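Local coordinates for uncharacterized peroxidase-related protein (Silicibacter sp., PDB 2PFX) that is of unknown function but, as a peroxidase-related member of the carboxymuconolactone decarboxylase family with an AhpD-like Cys-X-X-Cys sequence, may take part in peroxide reduction, at residues Val78-Ile83 / Asp128-Met133; Arg124-Phe129 / Trp159-Val164. One frame throughout, in Å; residues are numbered along the deposited sequence.

In the fold
Both contacts use helix 121-136, and their centres lie about 8 Å apart. Interaction 1 sets residues 128-133 against helix 70-84; interaction 2 sets the preceding turn, partly shared through Asp128 and Phe129, against helix 155-178. Two packing contacts tie them together: Val79 CG2 is 3.8 Å from Leu127 CD2, and Met133 CE, of a selenomethionine, is 3.4 Å from Ala162 O. The first helix of interaction 1 also borders helix 87-101, where Ser81 touches Cys89 and Val78 touches His93, part of the probable AhpD-like redox region. Both contacts also touch the second subunit of the six-chain assembly.

Interaction 1 (Val78-Ile83 / Asp128-Met133); sequences VVVSSI and DFAAKM
Ile83 and Val80 of helix 70-84 meet Ala131 and Ala130 of helix 121-136 in a helix-helix contact within this all-helical, AhpD-like fold. Small alanines let the backbones come close: the CA atoms of Val80 and Ala131 are 6.4 Å apart. The contact is apolar and buries 151 Å², counting both sides.

Ile83 makes the tighter touch. Its CG1 branch stands anti to the carbonyl carbon (chi1 -65°) and runs on nearly extended (chi2 158°), which carries the end methyl across to the neighbouring helix while CG2 stays back. CD1 comes to rest against the CA-CB bond of Ala131, 3.7 Å from Ala131 CA and 3.8 Å from Ala131 CB, and so meets backbone as well as methyl. One turn before Ile83, Val79 approaches the same methyl more loosely, its CG1 4.6 Å from Ala131 CB.

Val80 also packs on Asn169 and Asn172 of helix 155-178, and Val79 packs on Leu127 and Tyr114. On the other side of helix 70-84, Val78 and Ser81 lie against His93 and Cys89; by analogy with AhpD, these belong to the probable redox site, so this helix joins that region to helix 121-136.

Across the contact, Val80 touches Ala130 through a single branch. Its CG1 lies anti to the backbone N (chi1 179°) and is held back from the alanine, 6.7 Å from Ala130 CB. That leaves CG2 as the methyl facing Ala130, and the two side chains meet at Val80 CG2 and Ala130 CB, a looser 4.4 Å apart.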
loop_
_atom_site.group_PDB
_atom_site.type_symbol
_atom_site.label_atom_id
_atom_site.label_comp_id
_atom_site.label_asym_id
_atom_site.label_seq_id
_atom_site.Cartn_x
_atom_site.Cartn_y
_atom_site.Cartn_z
ATOM N N VAL A 78 -11.611 -13.070 14.134
ATOM C CA VAL A 78 -12.427 -12.376 13.130
ATOM C C VAL A 78 -11.795 -11.099 12.638
ATOM O O VAL A 78 -11.877 -10.743 11.467
ATOM C CB VAL A 78 -13.827 -12.066 13.694
ATOM C CG1 VAL A 78 -14.648 -11.255 12.693
ATOM C CG2 VAL A 78 -14.524 -13.364 14.027
ATOM N N VAL A 79 -11.159 -10.348 13.531
ATOM C CA VAL A 79 -10.497 -9.118 13.082
ATOM C C VAL A 79 -9.348 -9.461 12.149
ATOM O O VAL A 79 -9.178 -8.868 11.067
ATOM C CB VAL A 79 -10.051 -8.307 14.304
ATOM C CG1 VAL A 79 -9.051 -7.230 13.925
ATOM C CG2 VAL A 79 -11.281 -7.725 14.987
ATOM N N VAL A 80 -8.523 -10.432 12.494
ATOM C CA VAL A 80 -7.472 -10.905 11.577
ATOM C C VAL A 80 -8.095 -11.309 10.250
ATOM O O VAL A 80 -7.646 -10.856 9.196
ATOM C CB VAL A 80 -6.652 -12.057 12.182
ATOM C CG1 VAL A 80 -5.594 -12.551 11.201
ATOM C CG2 VAL A 80 -5.983 -11.603 13.477
ATOM N N SER A 81 -9.131 -12.146 10.272
ATOM C CA SER A 81 -9.767 -12.620 9.055
ATOM C C SER A 81 -10.357 -11.532 8.188
ATOM O O SER A 81 -10.429 -11.624 6.977
ATOM C CB SER A 81 -10.931 -13.549 9.420
ATOM O OG SER A 81 -10.481 -14.582 10.259
ATOM N N SER A 82 -10.861 -10.486 8.858
ATOM C CA SER A 82 -11.442 -9.379 8.117
ATOM C C SER A 82 -10.352 -8.661 7.334
ATOM O O SER A 82 -10.509 -8.295 6.167
ATOM C CB SER A 82 -12.150 -8.421 9.084
ATOM O OG SER A 82 -12.724 -7.327 8.393
ATOM N N ILE A 83 -9.207 -8.437 7.982
ATOM C CA ILE A 83 -8.132 -7.745 7.326
ATOM C C ILE A 83 -7.580 -8.569 6.158
ATOM O O ILE A 83 -7.255 -7.991 5.120
ATOM C CB ILE A 83 -6.987 -7.398 8.296
ATOM C CG1 ILE A 83 -7.417 -6.397 9.373
ATOM C CG2 ILE A 83 -5.766 -6.910 7.535
ATOM C CD1 ILE A 83 -6.556 -6.433 10.610
ATOM N N ASP A 128 -6.539 -3.799 18.240
ATOM C CA ASP A 128 -5.634 -2.915 17.527
ATOM C C ASP A 128 -4.243 -3.533 17.364
ATOM O O ASP A 128 -3.584 -3.387 16.327
ATOM C CB ASP A 128 -5.507 -1.605 18.295
ATOM C CG ASP A 128 -6.681 -0.660 18.218
ATOM O OD1 ASP A 128 -7.580 -0.848 17.371
ATOM O OD2 ASP A 128 -6.668 0.286 19.042
ATOM N N PHE A 129 -3.777 -4.212 18.409
ATOM C CA PHE A 129 -2.498 -4.919 18.380
ATOM C C PHE A 129 -2.521 -6.068 17.361
ATOM O O PHE A 129 -1.604 -6.258 16.568
ATOM C CB PHE A 129 -2.192 -5.421 19.796
ATOM C CG PHE A 129 -0.773 -5.943 20.016
ATOM C CD1 PHE A 129 0.257 -5.091 20.394
ATOM C CD2 PHE A 129 -0.463 -7.284 19.859
ATOM C CE1 PHE A 129 1.530 -5.580 20.611
ATOM C CE2 PHE A 129 0.808 -7.779 20.047
ATOM C CZ PHE A 129 1.818 -6.907 20.398
ATOM N N ALA A 130 -3.591 -6.843 17.393
ATOM C CA ALA A 130 -3.755 -7.935 16.429
ATOM C C ALA A 130 -3.737 -7.377 15.015
ATOM O O ALA A 130 -3.088 -7.957 14.138
ATOM C CB ALA A 130 -5.028 -8.712 16.713
ATOM N N ALA A 131 -4.427 -6.270 14.809
ATOM C CA ALA A 131 -4.492 -5.581 13.516
ATOM C C ALA A 131 -3.124 -5.127 13.058
ATOM O O ALA A 131 -2.721 -5.328 11.906
ATOM C CB ALA A 131 -5.439 -4.380 13.551
ATOM N N LYS A 132 -2.385 -4.511 13.972
ATOM C CA LYS A 132 -1.043 -4.074 13.632
ATOM C C LYS A 132 -0.097 -5.235 13.351
ATOM O O LYS A 132 0.807 -5.187 12.495
ATOM C CB LYS A 132 -0.499 -3.186 14.754
ATOM C CG LYS A 132 0.884 -2.631 14.367
ATOM C CD LYS A 132 1.426 -1.676 15.421
ATOM C CE LYS A 132 2.730 -1.063 14.914
ATOM N NZ LYS A 132 3.006 0.184 15.670
HETATM N N MSE A 133 -0.236 -6.333 14.075
HETATM C CA MSE A 133 0.514 -7.542 13.798
HETATM C C MSE A 133 0.170 -8.103 12.422
HETATM O O MSE A 133 0.999 -8.636 11.701
HETATM C CB MSE A 133 0.160 -8.614 14.820
HETATM C CG MSE A 133 0.883 -8.519 16.148
HETATM SE SE MSE A 133 0.454 -9.914 17.344
HETATM C CE MSE A 133 1.203 -11.332 16.309
#

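Interaction 2 (Arg124-Phe129 / Trp159-Val164); sequences RVMLDF and WDIANV
Between residues 124-129 and 159-164 the nearest CA atoms are those of Met126 and Ile161, 7.3 Å apart, and side chains alone bridge the two helices. Ile161 carries one side of the contact by using both of its branches. With CG1 anti to the carbonyl carbon (chi1 -69°), CD1 reaches the side of selenomethionine Met126, 3.9 Å from Met126 CG, while CG2 lies 4.0 Å from Phe129 CD2 and meets that ring obliquely. The Met126 chain bends at its last torsion, beyond the carbon that touches Ile161.

Arg124 NE bonds to Asp128 OD1 at 2.9 Å in a salt bridge on the syn side of the carboxylate, bent (146° at the hydrogen) and tilted out of both the carboxylate and guanidinium planes; Tyr114 OH grips the same oxygen, and Arg124 NH2 reaches Glu141 of a fourth subunit. On the partner helix Asn163 ND2 gives a nearly straight bond (170°) to Trp159 O at 2.9 Å. It arrives above the carbonyl plane, on the face opposite Asn163 N, and also sits over one face of the indole near its rim.

Among the neighbouring helices, helix 70-84 touches Met126 and Val164 through Ile76, helix 142-150 borders Phe129 through Leu148, and Ala177 of the second subunit packs on Phe129.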
loop_
_atom_site.group_PDB
_atom_site.type_symbol
_atom_site.label_atom_id
_atom_site.label_comp_id
_atom_site.label_asym_id
_atom_site.label_seq_id
_atom_site.Cartn_x
_atom_site.Cartn_y
_atom_site.Cartn_z
ATOM N N ARG A 124 -10.529 -3.213 22.925
ATOM C CA ARG A 124 -10.150 -2.483 21.709
ATOM C C ARG A 124 -8.657 -2.512 21.505
ATOM O O ARG A 124 -8.189 -2.683 20.371
ATOM C CB ARG A 124 -10.663 -1.043 21.808
ATOM C CG ARG A 124 -10.226 -0.199 20.636
ATOM C CD ARG A 124 -10.576 -0.803 19.251
ATOM N NE ARG A 124 -10.082 0.213 18.280
ATOM C CZ ARG A 124 -10.830 1.124 17.678
ATOM N NH1 ARG A 124 -12.140 1.256 17.836
ATOM N NH2 ARG A 124 -10.210 1.969 16.858
ATOM N N VAL A 125 -7.820 -2.337 22.536
ATOM C CA VAL A 125 -6.378 -2.328 22.261
ATOM C C VAL A 125 -5.876 -3.723 21.909
ATOM O O VAL A 125 -4.928 -3.883 21.141
ATOM C CB VAL A 125 -5.575 -1.720 23.416
ATOM C CG1 VAL A 125 -6.095 -0.287 23.643
ATOM C CG2 VAL A 125 -5.640 -2.517 24.707
HETATM N N MSE A 126 -6.521 -4.744 22.448
HETATM C CA MSE A 126 -6.249 -6.121 22.065
HETATM C C MSE A 126 -6.410 -6.297 20.556
HETATM O O MSE A 126 -5.537 -6.827 19.857
HETATM C CB MSE A 126 -7.170 -7.032 22.851
HETATM C CG MSE A 126 -6.988 -8.513 22.550
HETATM SE SE MSE A 126 -8.362 -9.565 23.369
HETATM C CE MSE A 126 -9.760 -8.995 22.205
ATOM N N LEU A 127 -7.529 -5.823 20.037
ATOM C CA LEU A 127 -7.763 -5.896 18.595
ATOM C C LEU A 127 -6.878 -4.984 17.759
ATOM O O LEU A 127 -6.487 -5.342 16.646
ATOM C CB LEU A 127 -9.243 -5.636 18.282
ATOM C CG LEU A 127 -10.218 -6.623 18.925
ATOM C CD1 LEU A 127 -11.655 -6.258 18.610
ATOM C CD2 LEU A 127 -9.941 -8.067 18.494
ATOM N N ASP A 128 -6.539 -3.799 18.240
ATOM C CA ASP A 128 -5.634 -2.915 17.527
ATOM C C ASP A 128 -4.243 -3.533 17.364
ATOM O O ASP A 128 -3.584 -3.387 16.327
ATOM C CB ASP A 128 -5.507 -1.605 18.295
ATOM C CG ASP A 128 -6.681 -0.660 18.218
ATOM O OD1 ASP A 128 -7.580 -0.848 17.371
ATOM O OD2 ASP A 128 -6.668 0.286 19.042
ATOM N N PHE A 129 -3.777 -4.212 18.409
ATOM C CA PHE A 129 -2.498 -4.919 18.380
ATOM C C PHE A 129 -2.521 -6.068 17.361
ATOM O O PHE A 129 -1.604 -6.258 16.568
ATOM C CB PHE A 129 -2.192 -5.421 19.796
ATOM C CG PHE A 129 -0.773 -5.943 20.016
ATOM C CD1 PHE A 129 0.257 -5.091 20.394
ATOM C CD2 PHE A 129 -0.463 -7.284 19.859
ATOM C CE1 PHE A 129 1.530 -5.580 20.611
ATOM C CE2 PHE A 129 0.808 -7.779 20.047
ATOM C CZ PHE A 129 1.818 -6.907 20.398
ATOM N N TRP A 159 1.629 -12.752 24.956
ATOM C CA TRP A 159 2.050 -13.946 24.225
ATOM C C TRP A 159 0.866 -14.675 23.586
ATOM O O TRP A 159 0.877 -15.112 22.429
ATOM C CB TRP A 159 2.772 -14.918 25.153
ATOM C CG TRP A 159 3.175 -16.192 24.480
ATOM C CD1 TRP A 159 2.541 -17.394 24.496
ATOM C CD2 TRP A 159 4.349 -16.372 23.656
ATOM N NE1 TRP A 159 3.237 -18.320 23.746
ATOM C CE2 TRP A 159 4.351 -17.704 23.224
ATOM C CE3 TRP A 159 5.384 -15.527 23.261
ATOM C CZ2 TRP A 159 5.355 -18.217 22.406
ATOM C CZ3 TRP A 159 6.393 -16.019 22.450
ATOM C CH2 TRP A 159 6.358 -17.361 22.038
ATOM N N ASP A 160 -0.202 -14.834 24.372
ATOM C CA ASP A 160 -1.423 -15.429 23.848
ATOM C C ASP A 160 -2.038 -14.601 22.738
ATOM O O ASP A 160 -2.523 -15.148 21.750
ATOM C CB ASP A 160 -2.422 -15.605 24.987
ATOM C CG ASP A 160 -2.071 -16.694 25.980
ATOM O OD1 ASP A 160 -1.032 -17.354 25.732
ATOM O OD2 ASP A 160 -2.805 -16.881 26.992
ATOM N N ILE A 161 -2.060 -13.271 22.872
ATOM C CA ILE A 161 -2.648 -12.476 21.792
ATOM C C ILE A 161 -1.855 -12.643 20.509
ATOM O O ILE A 161 -2.363 -12.796 19.387
ATOM C CB ILE A 161 -2.747 -10.995 22.204
ATOM C CG1 ILE A 161 -3.770 -10.718 23.316
ATOM C CG2 ILE A 161 -3.077 -10.132 20.999
ATOM C CD1 ILE A 161 -3.478 -9.428 24.054
ATOM N N ALA A 162 -0.528 -12.633 20.665
ATOM C CA ALA A 162 0.364 -12.812 19.530
ATOM C C ALA A 162 0.160 -14.181 18.887
ATOM O O ALA A 162 0.160 -14.291 17.659
ATOM C CB ALA A 162 1.808 -12.633 19.955
ATOM N N ASN A 163 -0.015 -15.224 19.683
ATOM C CA ASN A 163 -0.105 -16.550 19.045
ATOM C C ASN A 163 -1.447 -16.747 18.369
ATOM O O ASN A 163 -1.503 -17.312 17.269
ATOM C CB ASN A 163 0.198 -17.643 20.068
ATOM C CG ASN A 163 1.694 -17.893 20.128
ATOM O OD1 ASN A 163 2.191 -18.831 19.503
ATOM N ND2 ASN A 163 2.400 -17.047 20.866
ATOM N N VAL A 164 -2.526 -16.288 19.002
ATOM C CA VAL A 164 -3.829 -16.395 18.365
ATOM C C VAL A 164 -3.803 -15.607 17.056
ATOM O O VAL A 164 -4.210 -16.114 16.025
ATOM C CB VAL A 164 -4.951 -15.917 19.285
ATOM C CG1 VAL A 164 -6.274 -15.821 18.545
ATOM C CG2 VAL A 164 -5.030 -16.873 20.465
#